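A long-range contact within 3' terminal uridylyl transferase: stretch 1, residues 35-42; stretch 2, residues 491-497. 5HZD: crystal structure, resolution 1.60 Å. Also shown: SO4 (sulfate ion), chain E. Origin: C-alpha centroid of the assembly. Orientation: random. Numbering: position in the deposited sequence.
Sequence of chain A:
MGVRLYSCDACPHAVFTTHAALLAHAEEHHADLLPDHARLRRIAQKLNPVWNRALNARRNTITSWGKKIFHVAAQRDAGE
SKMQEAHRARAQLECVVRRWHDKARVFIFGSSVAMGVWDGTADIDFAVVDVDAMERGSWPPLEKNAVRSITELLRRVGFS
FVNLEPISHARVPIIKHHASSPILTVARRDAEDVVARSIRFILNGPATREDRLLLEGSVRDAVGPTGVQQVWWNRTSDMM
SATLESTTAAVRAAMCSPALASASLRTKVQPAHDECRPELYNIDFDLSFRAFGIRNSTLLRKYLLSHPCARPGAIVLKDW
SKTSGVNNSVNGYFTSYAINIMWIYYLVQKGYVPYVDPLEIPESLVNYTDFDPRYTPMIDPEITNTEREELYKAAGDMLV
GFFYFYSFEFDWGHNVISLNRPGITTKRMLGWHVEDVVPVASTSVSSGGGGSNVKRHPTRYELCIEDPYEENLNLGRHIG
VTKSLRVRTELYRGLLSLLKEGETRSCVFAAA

Stretch 1, residues 35-42: PDHARLRR
Stretch 2 491-497: LYRGLLS

This is a small helix-to-helix contact in which a leucine and a tyrosine form the apolar centre and charged groups, waters and a sulfate close its margins. Pro35 and Asp36 lead into helix 37-42, which runs at 38° to helix 491-497, N-to-C directions broadly alike, with axes 9.2 Å apart at closest approach. The register is set by Leu40 and Tyr492, whose CA atoms lie 6.2 Å apart.

Leu40 (m, t) points toward the partner helix: its CB is 4.0 Å from Tyr492 CB and its CD2 4.1 Å from Leu496 CD1 (Leu496 m, t), so branched aliphatic chains fill the gap. Tyr492 (chi1 m, chi2 -57°) offers a flat ring face to Arg41 CA, 3.9 Å from its centroid, a CH-pi contact. Arg41 extends (t, t, t, chi4 99°), bringing NH1 2.9 Å from Tyr492 OH. His37 (t, chi2 -107°) meets the tyrosine obliquely, and a water lies 2.7 Å from His37 NE2 and 2.9 Å from Tyr492 OH.

Arg493 (t, t, m, chi4 -87°) lays its guanidinium face against Leu40 CD1, while its edge serves polar partners: a long salt bridge joins NH2 to Asp36 OD2 at 3.6 Å, and NH1 donates to sulfate O2 at 2.9 Å. Arg39 NH2 bonds sulfate O1 at 3.0 Å and Asp36 OD1 at 3.2 Å, so the anions offset both arginines' charge.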

# COMPACT_ATOMS: atom_id res chain seq x y z
N PRO A 35 -23.90 -1.79 19.45
CA PRO A 35 -25.36 -1.93 19.47
C PRO A 35 -25.94 -3.07 18.64
O PRO A 35 -27.07 -3.49 18.91
CB PRO A 35 -25.84 -0.59 18.91
CG PRO A 35 -24.72 -0.16 18.01
CD PRO A 35 -23.47 -0.59 18.73
N ASP A 36 -25.20 -3.56 17.65
CA ASP A 36 -25.74 -4.62 16.79
C ASP A 36 -25.11 -5.96 17.07
O ASP A 36 -25.46 -6.95 16.42
CB ASP A 36 -25.53 -4.25 15.31
CG ASP A 36 -26.27 -2.98 14.91
OD1 ASP A 36 -27.41 -2.80 15.39
OD2 ASP A 36 -25.72 -2.17 14.13
N HIS A 37 -24.18 -6.03 18.02
CA HIS A 37 -23.45 -7.27 18.25
C HIS A 37 -24.35 -8.46 18.60
O HIS A 37 -24.34 -9.48 17.92
CB HIS A 37 -22.35 -7.12 19.31
CG HIS A 37 -21.57 -8.38 19.54
ND1 HIS A 37 -21.71 -9.15 20.67
CD2 HIS A 37 -20.68 -9.02 18.75
CE1 HIS A 37 -20.91 -10.21 20.57
NE2 HIS A 37 -20.28 -10.15 19.41
N ALA A 38 -25.09 -8.34 19.69
CA ALA A 38 -25.88 -9.46 20.18
C ALA A 38 -26.92 -9.91 19.15
O ALA A 38 -27.14 -11.11 18.96
CB ALA A 38 -26.56 -9.10 21.48
N ARG A 39 -27.52 -8.95 18.46
CA ARG A 39 -28.55 -9.18 17.46
C ARG A 39 -28.05 -9.90 16.21
O ARG A 39 -28.66 -10.87 15.74
CB ARG A 39 -29.19 -7.86 17.05
CG ARG A 39 -30.33 -8.04 16.04
CD ARG A 39 -31.03 -6.71 15.76
NE ARG A 39 -30.11 -5.74 15.18
CZ ARG A 39 -29.82 -5.67 13.89
NH1 ARG A 39 -30.38 -6.51 13.03
NH2 ARG A 39 -28.96 -4.77 13.45
N LEU A 40 -26.94 -9.43 15.65
CA LEU A 40 -26.41 -10.09 14.46
C LEU A 40 -25.80 -11.44 14.81
O LEU A 40 -25.84 -12.37 14.00
CB LEU A 40 -25.39 -9.20 13.75
CG LEU A 40 -25.96 -7.94 13.11
CD1 LEU A 40 -24.89 -7.21 12.31
CD2 LEU A 40 -27.19 -8.27 12.23
N ARG A 41 -25.21 -11.54 16.00
CA ARG A 41 -24.67 -12.82 16.47
C ARG A 41 -25.77 -13.84 16.54
O ARG A 41 -25.59 -15.00 16.14
CB ARG A 41 -23.98 -12.68 17.84
CG ARG A 41 -23.61 -13.99 18.55
CD ARG A 41 -22.65 -13.69 19.71
NE ARG A 41 -22.40 -14.80 20.62
CZ ARG A 41 -21.33 -15.60 20.56
NH1 ARG A 41 -20.41 -15.41 19.63
NH2 ARG A 41 -21.18 -16.58 21.45
N ARG A 42 -26.92 -13.43 17.07
CA ARG A 42 -28.05 -14.35 17.17
C ARG A 42 -28.55 -14.80 15.81
O ARG A 42 -28.83 -15.99 15.61
CB ARG A 42 -29.20 -13.72 17.98
CG ARG A 42 -29.06 -13.88 19.50
CD ARG A 42 -30.36 -13.50 20.25
NE ARG A 42 -30.61 -12.06 20.24
CZ ARG A 42 -31.35 -11.43 19.34
NH1 ARG A 42 -31.95 -12.11 18.36
NH2 ARG A 42 -31.51 -10.11 19.41
N LEU A 491 -17.99 -8.72 11.19
CA LEU A 491 -17.77 -10.03 10.55
C LEU A 491 -19.10 -10.77 10.41
O LEU A 491 -19.36 -11.39 9.37
CB LEU A 491 -16.75 -10.82 11.36
CG LEU A 491 -15.34 -10.27 11.24
CD1 LEU A 491 -14.49 -10.80 12.39
CD2 LEU A 491 -14.69 -10.65 9.90
N TYR A 492 -19.97 -10.70 11.43
CA TYR A 492 -21.28 -11.33 11.30
C TYR A 492 -22.07 -10.65 10.20
O TYR A 492 -22.76 -11.33 9.44
CB TYR A 492 -22.13 -11.23 12.59
CG TYR A 492 -21.60 -11.97 13.77
CD1 TYR A 492 -21.35 -13.34 13.71
CD2 TYR A 492 -21.40 -11.31 14.98
CE1 TYR A 492 -20.88 -14.03 14.82
CE2 TYR A 492 -20.92 -11.99 16.10
CZ TYR A 492 -20.67 -13.34 16.01
OH TYR A 492 -20.19 -14.02 17.10
N ARG A 493 -21.99 -9.31 10.11
CA ARG A 493 -22.75 -8.57 9.13
C ARG A 493 -22.28 -8.96 7.72
O ARG A 493 -23.12 -9.15 6.82
CB ARG A 493 -22.60 -7.07 9.36
CG ARG A 493 -23.64 -6.26 8.62
CD ARG A 493 -23.42 -4.76 8.60
NE ARG A 493 -22.93 -4.20 9.86
CZ ARG A 493 -23.67 -3.79 10.88
NH1 ARG A 493 -25.01 -3.88 10.90
NH2 ARG A 493 -23.05 -3.28 11.93
N GLY A 494 -20.98 -9.13 7.54
CA GLY A 494 -20.46 -9.53 6.24
C GLY A 494 -20.97 -10.90 5.83
O GLY A 494 -21.35 -11.11 4.67
N LEU A 495 -20.96 -11.84 6.77
CA LEU A 495 -21.42 -13.21 6.54
C LEU A 495 -22.86 -13.19 6.06
O LEU A 495 -23.20 -13.79 5.04
CB LEU A 495 -21.34 -14.01 7.83
CG LEU A 495 -21.79 -15.46 7.77
CD1 LEU A 495 -20.84 -16.23 6.85
CD2 LEU A 495 -21.79 -16.08 9.16
N LEU A 496 -23.70 -12.48 6.79
CA LEU A 496 -25.13 -12.46 6.49
C LEU A 496 -25.40 -11.78 5.16
O LEU A 496 -26.34 -12.16 4.45
CB LEU A 496 -25.92 -11.80 7.63
CG LEU A 496 -25.81 -12.54 8.96
CD1 LEU A 496 -26.40 -11.73 10.13
CD2 LEU A 496 -26.45 -13.90 8.86
N SER A 497 -24.61 -10.77 4.82
CA SER A 497 -24.87 -9.98 3.61
C SER A 497 -24.59 -10.78 2.34
O SER A 497 -25.19 -10.53 1.29
CB SER A 497 -24.00 -8.73 3.59
OG SER A 497 -24.40 -7.83 4.62
S SO4 E . -28.21 -4.69 9.72
O1 SO4 E . -27.93 -3.77 10.82
O2 SO4 E . -26.97 -5.33 9.26
O3 SO4 E . -28.80 -3.94 8.61
O4 SO4 E . -29.15 -5.71 10.19
O HOH W 1 -23.27 -1.57 13.83
O HOH W 2 -18.66 -12.27 18.88